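Local coordinates for protein AP endonuclease, family 2 (Brucella melitensis biovar Abortus, PDB 3NGF) that probably interconverts hydroxypyruvate and its aldehyde isomer, 2-hydroxy-3-oxopropanoate, as a manganese-binding TIM-barrel isomerase of the hyi family, at residues P24-F29 / Y46-D51; G80-S85 / Q89-N94; V163-A168 / E201-A206; G170-K173 / N179-V182. All coordinates share one frame; numbering follows the deposited sequence.

Contacts 1 and 2 precede contacts 3 and 4 round an eight-stranded parallel barrel, contacts 1 to 3 in its outer helices and loops, contact 4 between a helix and a barrel strand. Contact 1 joins helix 25-34 to the loop before helix 50-59; contact 2, centred about 25 Å away, folds the loop after strand 63-68 onto helix 88-104. Across the chain's centre from contact 1, contacts 3 and 4 share helix 165-175, their centres about 9 Å apart, contact 4 falling in sequence between the segments of contact 3. Ala206 O, leading into strand 207-212, meets Val182 N of strand 180-185 at 3.0 Å, a probable hydrogen bond. Both thus pack the wall carrying manganese ligand Asp185.

Contact 1 (P24-F29 / Y46-D51); sequences PFLERF and YDFDAD
Phe48 meets Phe25 and Leu26 in an apolar surface contact between the first turn of helix 25-34 and the loop that leads into helix 50-59. The two aromatic rings lie obliquely, with planes at 35° and centroids 4.8 Å apart. Phe25 brings CD2 over one face of the Phe48 ring, toward its rim, and the closest approach is Phe25 CD2 to Phe48 CE1 at 3.4 Å. This carbon is placed there by a first torsion that sets CG of Phe25 anti to the backbone N (chi1 179°). Both helices belong to the outer layer of the TIM barrel, and the contact bridges them near their N-terminal ends. Leu26 runs past Phe48 in the opposite direction, its CD2 methyl 4.0 Å from Phe48 CD2; the same leucine also packs on Val52 and Glu56 of helix 50-59. Phe29, one turn on, lays CE2 on a face of the Phe25 ring, and Phe42 meets Phe25 edge-to-face. Beyond Phe48 the chain enters its helix through Asp49, the N-cap, whose OD1 accepts from Asp51 N at 3.0 Å.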
loop_
_atom_site.group_PDB
_atom_site.type_symbol
_atom_site.label_atom_id
_atom_site.label_comp_id
_atom_site.label_asym_id
_atom_site.label_seq_id
_atom_site.Cartn_x
_atom_site.Cartn_y
_atom_site.Cartn_z
ATOM N N PRO A 24 2.629 18.381 -11.300
ATOM C CA PRO A 24 2.198 17.158 -11.994
ATOM C C PRO A 24 3.053 15.953 -11.592
ATOM O O PRO A 24 4.167 16.107 -11.096
ATOM C CB PRO A 24 2.392 17.500 -13.486
ATOM C CG PRO A 24 2.581 18.975 -13.559
ATOM C CD PRO A 24 3.210 19.354 -12.244
ATOM N N PHE A 25 2.508 14.764 -11.806
ATOM C CA PHE A 25 3.065 13.517 -11.304
ATOM C C PHE A 25 4.560 13.333 -11.570
ATOM O O PHE A 25 5.331 13.053 -10.651
ATOM C CB PHE A 25 2.281 12.355 -11.908
ATOM C CG PHE A 25 2.777 10.978 -11.488
ATOM C CD1 PHE A 25 2.620 10.522 -10.188
ATOM C CD2 PHE A 25 3.371 10.135 -12.418
ATOM C CE1 PHE A 25 3.061 9.260 -9.816
ATOM C CE2 PHE A 25 3.810 8.882 -12.055
ATOM C CZ PHE A 25 3.655 8.448 -10.733
ATOM N N LEU A 26 4.985 13.538 -12.807
ATOM C CA LEU A 26 6.393 13.277 -13.133
ATOM C C LEU A 26 7.371 14.185 -12.368
ATOM O O LEU A 26 8.506 13.772 -12.090
ATOM C CB LEU A 26 6.636 13.325 -14.624
ATOM C CG LEU A 26 5.970 12.205 -15.445
ATOM C CD1 LEU A 26 6.329 12.318 -16.914
ATOM C CD2 LEU A 26 6.376 10.803 -14.937
ATOM N N GLU A 27 6.923 15.389 -12.027
ATOM C CA GLU A 27 7.737 16.353 -11.290
ATOM C C GLU A 27 7.862 16.001 -9.790
ATOM O O GLU A 27 8.728 16.546 -9.088
ATOM C CB GLU A 27 7.156 17.772 -11.476
ATOM C CG GLU A 27 7.449 18.389 -12.865
ATOM C CD GLU A 27 6.695 19.680 -13.173
ATOM O OE1 GLU A 27 6.286 19.861 -14.354
ATOM O OE2 GLU A 27 6.513 20.505 -12.244
ATOM N N ARG A 28 7.020 15.085 -9.306
ATOM C CA ARG A 28 6.963 14.746 -7.867
ATOM C C ARG A 28 8.173 13.947 -7.394
ATOM O O ARG A 28 8.546 14.012 -6.225
ATOM C CB ARG A 28 5.651 14.006 -7.526
ATOM C CG ARG A 28 4.433 14.871 -7.895
ATOM C CD ARG A 28 3.085 14.253 -7.540
ATOM N NE ARG A 28 2.027 15.021 -8.178
ATOM C CZ ARG A 28 0.842 14.558 -8.523
ATOM N NH1 ARG A 28 0.487 13.299 -8.221
ATOM N NH2 ARG A 28 -0.017 15.373 -9.119
ATOM N N PHE A 29 8.794 13.193 -8.315
ATOM C CA PHE A 29 9.959 12.383 -7.976
ATOM C C PHE A 29 11.121 13.252 -7.487
ATOM O O PHE A 29 11.674 13.013 -6.400
ATOM C CB PHE A 29 10.386 11.516 -9.163
ATOM C CG PHE A 29 9.364 10.462 -9.546
ATOM C CD1 PHE A 29 9.467 9.173 -9.057
ATOM C CD2 PHE A 29 8.314 10.774 -10.396
ATOM C CE1 PHE A 29 8.540 8.204 -9.405
ATOM C CE2 PHE A 29 7.376 9.823 -10.753
ATOM C CZ PHE A 29 7.480 8.534 -10.237
ATOM N N TYR A 46 0.037 3.130 -14.535
ATOM C CA TYR A 46 -0.310 2.534 -15.825
ATOM C C TYR A 46 -0.601 3.548 -16.927
ATOM O O TYR A 46 -0.614 3.166 -18.105
ATOM C CB TYR A 46 -1.457 1.511 -15.671
ATOM C CG TYR A 46 -1.106 0.487 -14.614
ATOM C CD1 TYR A 46 -0.060 -0.398 -14.810
ATOM C CD2 TYR A 46 -1.749 0.461 -13.392
ATOM C CE1 TYR A 46 0.315 -1.283 -13.863
ATOM C CE2 TYR A 46 -1.383 -0.435 -12.427
ATOM C CZ TYR A 46 -0.334 -1.297 -12.648
ATOM O OH TYR A 46 0.060 -2.204 -11.682
ATOM N N ASP A 47 -0.831 4.820 -16.562
ATOM C CA ASP A 47 -1.018 5.883 -17.564
ATOM C C ASP A 47 0.309 6.501 -18.017
ATOM O O ASP A 47 0.304 7.427 -18.841
ATOM C CB ASP A 47 -1.984 6.975 -17.069
ATOM C CG ASP A 47 -2.668 7.754 -18.229
ATOM O OD1 ASP A 47 -3.107 7.141 -19.251
ATOM O OD2 ASP A 47 -2.784 9.001 -18.108
ATOM N N PHE A 48 1.425 5.969 -17.513
ATOM C CA PHE A 48 2.776 6.398 -17.893
ATOM C C PHE A 48 3.619 5.223 -18.397
ATOM O O PHE A 48 3.386 4.070 -18.010
ATOM C CB PHE A 48 3.449 7.097 -16.693
ATOM C CG PHE A 48 2.700 8.308 -16.186
ATOM C CD1 PHE A 48 1.688 8.180 -15.226
ATOM C CD2 PHE A 48 3.011 9.587 -16.662
ATOM C CE1 PHE A 48 1.000 9.301 -14.768
ATOM C CE2 PHE A 48 2.345 10.705 -16.219
ATOM C CZ PHE A 48 1.326 10.583 -15.270
ATOM N N ASP A 49 4.578 5.512 -19.280
ATOM C CA ASP A 49 5.560 4.541 -19.802
ATOM C C ASP A 49 6.442 4.054 -18.633
ATOM O O ASP A 49 7.030 4.854 -17.904
ATOM C CB ASP A 49 6.407 5.203 -20.905
ATOM C CG ASP A 49 7.541 4.307 -21.479
ATOM O OD1 ASP A 49 7.625 3.079 -21.211
ATOM O OD2 ASP A 49 8.359 4.851 -22.251
ATOM N N ALA A 50 6.532 2.733 -18.465
ATOM C CA ALA A 50 7.394 2.168 -17.427
ATOM C C ALA A 50 8.834 2.679 -17.526
ATOM O O ALA A 50 9.463 2.916 -16.495
ATOM C CB ALA A 50 7.385 0.635 -17.467
ATOM N N ASP A 51 9.356 2.803 -18.749
ATOM C CA ASP A 51 10.728 3.258 -18.932
ATOM C C ASP A 51 10.936 4.690 -18.363
ATOM O O ASP A 51 12.022 5.022 -17.868
ATOM C CB ASP A 51 11.135 3.257 -20.404
ATOM C CG ASP A 51 11.393 1.868 -20.982
ATOM O OD1 ASP A 51 11.292 0.839 -20.270
ATOM O OD2 ASP A 51 11.748 1.847 -22.193
#

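Contact 2 (G80-S85 / Q89-N94); sequences GMAAIS and QEFRDN
With chi1 at 70°, Met81 holds CG between its own backbone N and carbonyl carbon, and a bend at chi3 (70°) swings the methyl alongside helix 88-104, while Glu90 reaches back with an extended chain whose CG is anti to the backbone N. The thioether crosses the glutamate at about a right angle: Met81 SD lies 3.3 Å from Glu90 CD, and Met81 CE 3.3 Å from Glu90 OE2. One turn further along, Asn94 ND2 lies 3.5 Å from Met81 CE. These contacts are those of one of two modelled Met81 conformers and are that far doubtful. Nearer the backbone, Met81 CG approaches the Phe91 ring at its edge and lies 4.0 Å from Phe91 CB. Ala82 CB packs on this ring, 3.7 Å from Phe91 CE1. Met81 opens a type I turn to Ile84, and the loop after strand 63-68 packs on the next helix of the TIM barrel. Ala82 also packs on Phe133 of helix 122-140, placing the turn between two outer helices. The methionine meets the polar ends of Glu90 and Asn94 by packing, without a hydrogen bond, consistent with the Glu90 charge being answered by its salt bridge with Arg87.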
loop_
_atom_site.group_PDB
_atom_site.type_symbol
_atom_site.label_atom_id
_atom_site.label_comp_id
_atom_site.label_asym_id
_atom_site.label_seq_id
_atom_site.Cartn_x
_atom_site.Cartn_y
_atom_site.Cartn_z
ATOM N N GLY A 80 -10.771 -2.599 -7.553
ATOM C CA GLY A 80 -10.112 -3.913 -7.584
ATOM C C GLY A 80 -11.084 -5.019 -7.955
ATOM O O GLY A 80 -12.285 -4.811 -7.969
ATOM N N MET A 81 -10.558 -6.199 -8.260
ATOM C CA MET A 81 -11.420 -7.335 -8.597
ATOM C C MET A 81 -10.958 -8.670 -8.023
ATOM O O MET A 81 -11.561 -9.710 -8.329
ATOM C CB MET A 81 -11.503 -7.460 -10.104
ATOM C CG MET A 81 -10.200 -7.912 -10.708
ATOM S SD MET A 81 -10.114 -7.382 -12.408
ATOM C CE MET A 81 -9.929 -5.605 -12.223
ATOM N N ALA A 82 -9.924 -8.662 -7.180
ATOM C CA ALA A 82 -9.359 -9.936 -6.646
ATOM C C ALA A 82 -10.408 -10.825 -5.975
ATOM O O ALA A 82 -10.303 -12.046 -6.047
ATOM C CB ALA A 82 -8.201 -9.708 -5.685
ATOM N N ALA A 83 -11.440 -10.222 -5.376
ATOM C CA ALA A 83 -12.476 -10.997 -4.667
ATOM C C ALA A 83 -13.798 -11.112 -5.425
ATOM O O ALA A 83 -14.805 -11.444 -4.818
ATOM C CB ALA A 83 -12.735 -10.403 -3.249
ATOM N N ILE A 84 -13.811 -10.835 -6.728
ATOM C CA ILE A 84 -15.068 -10.840 -7.493
ATOM C C ILE A 84 -15.124 -12.018 -8.454
ATOM O O ILE A 84 -14.443 -12.036 -9.485
ATOM C CB ILE A 84 -15.273 -9.514 -8.251
ATOM C CG1 ILE A 84 -15.372 -8.347 -7.249
ATOM C CG2 ILE A 84 -16.525 -9.560 -9.104
ATOM C CD1 ILE A 84 -15.595 -6.963 -7.894
ATOM N N SER A 85 -15.954 -13.004 -8.119
ATOM C CA SER A 85 -16.097 -14.193 -8.953
ATOM C C SER A 85 -16.437 -13.812 -10.381
ATOM O O SER A 85 -17.256 -12.913 -10.621
ATOM C CB SER A 85 -17.180 -15.113 -8.403
ATOM O OG SER A 85 -17.285 -16.280 -9.205
ATOM N N GLN A 89 -9.870 -14.175 -15.172
ATOM C CA GLN A 89 -8.955 -14.032 -16.313
ATOM C C GLN A 89 -8.489 -12.584 -16.384
ATOM O O GLN A 89 -7.311 -12.313 -16.610
ATOM C CB GLN A 89 -9.602 -14.438 -17.628
ATOM C CG GLN A 89 -8.635 -14.438 -18.778
ATOM C CD GLN A 89 -7.595 -15.539 -18.692
ATOM O OE1 GLN A 89 -7.927 -16.714 -18.799
ATOM N NE2 GLN A 89 -6.322 -15.158 -18.525
ATOM N N GLU A 90 -9.415 -11.662 -16.161
ATOM C CA GLU A 90 -9.084 -10.240 -16.069
ATOM C C GLU A 90 -8.030 -9.960 -14.990
ATOM O O GLU A 90 -7.012 -9.303 -15.238
ATOM C CB GLU A 90 -10.349 -9.436 -15.776
ATOM C CG GLU A 90 -10.146 -7.937 -15.810
ATOM C CD GLU A 90 -11.403 -7.173 -15.412
ATOM O OE1 GLU A 90 -12.497 -7.812 -15.309
ATOM O OE2 GLU A 90 -11.290 -5.934 -15.237
ATOM N N PHE A 91 -8.254 -10.486 -13.792
ATOM C CA PHE A 91 -7.273 -10.352 -12.731
ATOM C C PHE A 91 -5.891 -10.916 -13.134
ATOM O O PHE A 91 -4.853 -10.257 -12.908
ATOM C CB PHE A 91 -7.751 -11.006 -11.431
ATOM C CG PHE A 91 -6.755 -10.857 -10.310
ATOM C CD1 PHE A 91 -6.752 -9.718 -9.506
ATOM C CD2 PHE A 91 -5.778 -11.825 -10.111
ATOM C CE1 PHE A 91 -5.779 -9.561 -8.493
ATOM C CE2 PHE A 91 -4.827 -11.696 -9.132
ATOM C CZ PHE A 91 -4.820 -10.545 -8.319
ATOM N N ARG A 92 -5.890 -12.104 -13.726
ATOM C CA ARG A 92 -4.663 -12.769 -14.186
ATOM C C ARG A 92 -3.918 -11.965 -15.246
ATOM O O ARG A 92 -2.685 -11.785 -15.162
ATOM C CB ARG A 92 -4.959 -14.172 -14.706
ATOM C CG ARG A 92 -5.419 -15.116 -13.586
ATOM C CD ARG A 92 -5.908 -16.501 -14.100
ATOM N NE ARG A 92 -6.104 -17.361 -12.941
ATOM C CZ ARG A 92 -5.608 -18.576 -12.765
ATOM N NH1 ARG A 92 -4.927 -19.200 -13.730
ATOM N NH2 ARG A 92 -5.833 -19.189 -11.608
ATOM N N ASP A 93 -4.662 -11.438 -16.201
ATOM C CA ASP A 93 -4.066 -10.576 -17.211
ATOM C C ASP A 93 -3.477 -9.305 -16.583
ATOM O O ASP A 93 -2.427 -8.829 -16.996
ATOM C CB ASP A 93 -5.080 -10.221 -18.294
ATOM C CG ASP A 93 -5.489 -11.410 -19.118
ATOM O OD1 ASP A 93 -4.780 -12.447 -19.110
ATOM O OD2 ASP A 93 -6.523 -11.290 -19.791
ATOM N N ASN A 94 -4.136 -8.787 -15.556
ATOM C CA ASN A 94 -3.649 -7.585 -14.846
ATOM C C ASN A 94 -2.383 -7.855 -14.037
ATOM O O ASN A 94 -1.548 -6.956 -13.814
ATOM C CB ASN A 94 -4.768 -7.033 -13.963
ATOM C CG ASN A 94 -5.833 -6.270 -14.763
ATOM O OD1 ASN A 94 -5.608 -5.868 -15.906
ATOM N ND2 ASN A 94 -6.983 -6.014 -14.125
#

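Contact 3 (V163-A168 / E201-A206); sequences VHQLEA and EKMNGA
Gln165, preceded by the N-cap residue His164 in the start of helix 165-175, packs against Met203, just past the end of helix 196-202, with the two side chains at about a right angle. Asp193 ties down this helix start by accepting from Gln165 N and pairing with His164 ND1. In Gln165, chi2 (-65°) bends the chain and chi3 (-32°) turns OE1 to the CB side, so that the Met203 methyl meets both. Met203 SD is 3.8 Å from Gln165 CB, and Met203 CE is 3.6 Å from Gln165 OE1. That oxygen is buried without a hydrogen-bonding partner in the model, so a methyl group occupies part of the surface where a donor might have been expected. The setting is the outer shell of the TIM barrel, where the helix after strand 146-149 meets the chain leading from helix 196-202 into strand 207-212. Gln165 also rests on Val182 and Leu184 of strand 180-185; its side chain is about 6 Å from those of the manganese ligands Glu150 and Asp185, yet about 9 Å from the metal itself. Leu166 follows on the more exposed flank. Its CD2 branch lies 3.9 Å from Met203 CG, while Leu166 CD1 stands 4.4 Å from Lys202 CD, a looser touch against the aliphatic part of the lysine. From Met203 the chain goes through a type II turn to Ala206, with Gly205 at positive phi, and Ala206 N closes it by a hydrogen bond of 2.8 Å to Met203 O.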
loop_
_atom_site.group_PDB
_atom_site.type_symbol
_atom_site.label_atom_id
_atom_site.label_comp_id
_atom_site.label_asym_id
_atom_site.label_seq_id
_atom_site.Cartn_x
_atom_site.Cartn_y
_atom_site.Cartn_z
ATOM N N VAL A 163 -11.795 -5.090 5.573
ATOM C CA VAL A 163 -11.656 -3.871 6.393
ATOM C C VAL A 163 -11.172 -4.155 7.827
ATOM O O VAL A 163 -11.198 -3.253 8.690
ATOM C CB VAL A 163 -12.993 -3.057 6.396
ATOM C CG1 VAL A 163 -13.362 -2.624 4.982
ATOM C CG2 VAL A 163 -14.149 -3.848 6.994
ATOM N N HIS A 164 -10.749 -5.395 8.114
ATOM C CA HIS A 164 -10.217 -5.744 9.443
ATOM C C HIS A 164 -8.882 -6.461 9.337
ATOM O O HIS A 164 -8.701 -7.359 8.479
ATOM C CB HIS A 164 -11.216 -6.575 10.249
ATOM C CG HIS A 164 -12.440 -5.816 10.644
ATOM N ND1 HIS A 164 -12.440 -4.913 11.683
ATOM C CD2 HIS A 164 -13.697 -5.824 10.148
ATOM C CE1 HIS A 164 -13.643 -4.378 11.798
ATOM N NE2 HIS A 164 -14.425 -4.915 10.879
ATOM N N GLN A 165 -7.941 -6.064 10.193
ATOM C CA GLN A 165 -6.549 -6.573 10.102
ATOM C C GLN A 165 -6.367 -8.063 10.373
ATOM O O GLN A 165 -5.744 -8.758 9.570
ATOM C CB GLN A 165 -5.602 -5.770 11.016
ATOM C CG GLN A 165 -5.561 -4.293 10.747
ATOM C CD GLN A 165 -4.984 -3.947 9.374
ATOM O OE1 GLN A 165 -4.105 -4.653 8.853
ATOM N NE2 GLN A 165 -5.452 -2.838 8.806
ATOM N N LEU A 166 -6.849 -8.563 11.510
ATOM C CA LEU A 166 -6.634 -9.974 11.829
ATOM C C LEU A 166 -7.456 -10.880 10.897
ATOM O O LEU A 166 -7.063 -12.021 10.619
ATOM C CB LEU A 166 -6.936 -10.258 13.306
ATOM C CG LEU A 166 -6.021 -9.582 14.332
ATOM C CD1 LEU A 166 -6.434 -10.032 15.729
ATOM C CD2 LEU A 166 -4.572 -9.921 14.085
ATOM N N GLU A 167 -8.577 -10.374 10.393
ATOM C CA GLU A 167 -9.356 -11.113 9.398
ATOM C C GLU A 167 -8.498 -11.290 8.139
ATOM O O GLU A 167 -8.509 -12.360 7.514
ATOM C CB GLU A 167 -10.625 -10.355 9.061
ATOM C CG GLU A 167 -11.475 -11.009 8.004
ATOM C CD GLU A 167 -12.779 -10.271 7.739
ATOM O OE1 GLU A 167 -12.991 -9.155 8.285
ATOM O OE2 GLU A 167 -13.602 -10.831 6.975
ATOM N N ALA A 168 -7.756 -10.246 7.774
ATOM C CA ALA A 168 -6.876 -10.314 6.598
ATOM C C ALA A 168 -5.734 -11.304 6.837
ATOM O O ALA A 168 -5.351 -12.061 5.927
ATOM C CB ALA A 168 -6.314 -8.918 6.221
ATOM N N GLU A 201 2.063 -6.209 17.463
ATOM C CA GLU A 201 2.722 -7.328 18.114
ATOM C C GLU A 201 2.137 -8.689 17.712
ATOM O O GLU A 201 2.912 -9.647 17.449
ATOM C CB GLU A 201 2.726 -7.114 19.633
ATOM C CG GLU A 201 3.716 -5.997 20.037
ATOM C CD GLU A 201 3.599 -5.551 21.469
ATOM O OE1 GLU A 201 2.626 -5.920 22.134
ATOM O OE2 GLU A 201 4.504 -4.824 21.941
ATOM N N LYS A 202 0.807 -8.771 17.612
ATOM C CA LYS A 202 0.135 -9.997 17.152
ATOM C C LYS A 202 0.453 -10.269 15.679
ATOM O O LYS A 202 0.583 -11.425 15.268
ATOM C CB LYS A 202 -1.392 -9.895 17.292
ATOM C CG LYS A 202 -1.939 -9.796 18.684
ATOM C CD LYS A 202 -3.341 -9.095 18.675
ATOM C CE LYS A 202 -4.113 -9.316 19.954
ATOM N NZ LYS A 202 -5.495 -8.713 19.922
ATOM N N MET A 203 0.585 -9.202 14.888
ATOM C CA MET A 203 0.772 -9.322 13.438
ATOM C C MET A 203 2.241 -9.447 13.049
ATOM O O MET A 203 2.564 -9.471 11.864
ATOM C CB MET A 203 0.163 -8.119 12.718
ATOM C CG MET A 203 -1.381 -8.059 12.743
ATOM S SD MET A 203 -2.054 -6.561 12.006
ATOM C CE MET A 203 -1.700 -6.894 10.248
ATOM N N ASN A 204 3.133 -9.503 14.037
ATOM C CA ASN A 204 4.554 -9.407 13.739
ATOM C C ASN A 204 4.944 -10.542 12.807
ATOM O O ASN A 204 4.559 -11.690 13.024
ATOM C CB ASN A 204 5.380 -9.449 14.995
ATOM C CG ASN A 204 6.863 -9.216 14.723
ATOM O OD1 ASN A 204 7.242 -8.480 13.788
ATOM N ND2 ASN A 204 7.704 -9.837 15.542
ATOM N N GLY A 205 5.671 -10.193 11.753
ATOM C CA GLY A 205 6.053 -11.162 10.710
ATOM C C GLY A 205 4.984 -11.419 9.650
ATOM O O GLY A 205 5.220 -12.215 8.729
ATOM N N ALA A 206 3.822 -10.763 9.749
ATOM C CA ALA A 206 2.711 -10.969 8.780
ATOM C C ALA A 206 2.349 -9.715 7.972
ATOM O O ALA A 206 1.468 -9.768 7.126
ATOM C CB ALA A 206 1.470 -11.493 9.497
#

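Contact 4 (G170-K173 / N179-V182); sequences GLVK and NVAV
Helix 165-175 and strand 180-185 come nearest at Val172 and Ala181, whose CA atoms are 6.4 Å apart, with no hydrogen bond between the two segments. Val172 carries the helix side of the contact by itself: both its methyls meet Val180 CG1, and CG2 also reaches Val182. Its CG1, set anti to the backbone N (chi1 170°), lies 3.7 Å from Val180 O and 3.9 Å from Val180 CG1. On the other branch, Val172 CG2 is 4.2 Å from Val182 CG2. Val180 directs its side chain toward the helix and takes the same first torsion. The side chains of Val172 and Val180 slide past one another in opposite directions. Ala181, between the two strand valines, turns its methyl away from the helix; its part here is backbone, with Val172 CG2 4.3 Å from Ala181 O. The side chains meet by apolar packing, with carbonyls of the strand alongside. The two elements belong to the beta-alpha-beta unit made by strand 146-149, helix 165-175 and strand 180-185. Within it Val172 also touches Val149; outside the unit, Val180 reaches Phe133 and Ala137 of helix 122-140. Strand 180-185 hydrogen-bonds through Ala181 to strand 146-149 and through Val182 to Ser208 of strand 207-212.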
loop_
_atom_site.group_PDB
_atom_site.type_symbol
_atom_site.label_atom_id
_atom_site.label_comp_id
_atom_site.label_asym_id
_atom_site.label_seq_id
_atom_site.Cartn_x
_atom_site.Cartn_y
_atom_site.Cartn_z
ATOM N N GLY A 170 -5.903 -13.916 8.667
ATOM C CA GLY A 170 -6.585 -15.201 8.485
ATOM C C GLY A 170 -6.764 -15.581 7.031
ATOM O O GLY A 170 -6.558 -16.764 6.663
ATOM N N LEU A 171 -7.134 -14.614 6.194
ATOM C CA LEU A 171 -7.306 -14.895 4.766
ATOM C C LEU A 171 -5.969 -15.254 4.125
ATOM O O LEU A 171 -5.891 -16.162 3.305
ATOM C CB LEU A 171 -7.933 -13.713 4.039
ATOM C CG LEU A 171 -9.432 -13.499 4.233
ATOM C CD1 LEU A 171 -9.811 -12.156 3.592
ATOM C CD2 LEU A 171 -10.179 -14.661 3.584
ATOM N N VAL A 172 -4.919 -14.554 4.514
ATOM C CA VAL A 172 -3.576 -14.867 4.027
ATOM C C VAL A 172 -3.092 -16.278 4.422
ATOM O O VAL A 172 -2.428 -16.946 3.634
ATOM C CB VAL A 172 -2.551 -13.823 4.463
ATOM C CG1 VAL A 172 -1.123 -14.346 4.132
ATOM C CG2 VAL A 172 -2.849 -12.486 3.785
ATOM N N LYS A 173 -3.428 -16.734 5.626
ATOM C CA LYS A 173 -3.093 -18.099 6.035
ATOM C C LYS A 173 -3.786 -19.126 5.133
ATOM O O LYS A 173 -3.198 -20.149 4.777
ATOM C CB LYS A 173 -3.455 -18.338 7.511
ATOM C CG LYS A 173 -2.406 -17.823 8.485
ATOM C CD LYS A 173 -2.804 -18.022 9.933
ATOM C CE LYS A 173 -1.987 -17.124 10.869
ATOM N NZ LYS A 173 -2.636 -17.086 12.226
ATOM N N ASN A 179 5.084 -15.606 -0.170
ATOM C CA ASN A 179 5.194 -14.237 -0.716
ATOM C C ASN A 179 3.827 -13.500 -0.789
ATOM O O ASN A 179 3.545 -12.742 -1.730
ATOM C CB ASN A 179 5.930 -14.228 -2.061
ATOM C CG ASN A 179 5.175 -14.928 -3.150
ATOM O OD1 ASN A 179 4.546 -15.984 -2.922
ATOM N ND2 ASN A 179 5.239 -14.365 -4.362
ATOM N N VAL A 180 3.008 -13.708 0.239
ATOM C CA VAL A 180 1.756 -12.980 0.402
ATOM C C VAL A 180 1.747 -12.469 1.839
ATOM O O VAL A 180 2.155 -13.210 2.761
ATOM C CB VAL A 180 0.537 -13.887 0.156
ATOM C CG1 VAL A 180 -0.756 -13.178 0.455
ATOM C CG2 VAL A 180 0.521 -14.414 -1.275
ATOM N N ALA A 181 1.330 -11.216 2.036
ATOM C CA ALA A 181 1.218 -10.632 3.376
ATOM C C ALA A 181 0.212 -9.504 3.412
ATOM O O ALA A 181 -0.460 -9.223 2.432
ATOM C CB ALA A 181 2.577 -10.161 3.896
ATOM N N VAL A 182 0.102 -8.885 4.574
ATOM C CA VAL A 182 -0.814 -7.784 4.815
ATOM C C VAL A 182 -0.082 -6.447 4.663
ATOM O O VAL A 182 1.102 -6.310 5.034
ATOM C CB VAL A 182 -1.396 -7.880 6.230
ATOM C CG1 VAL A 182 -2.352 -6.669 6.546
ATOM C CG2 VAL A 182 -2.157 -9.219 6.396
#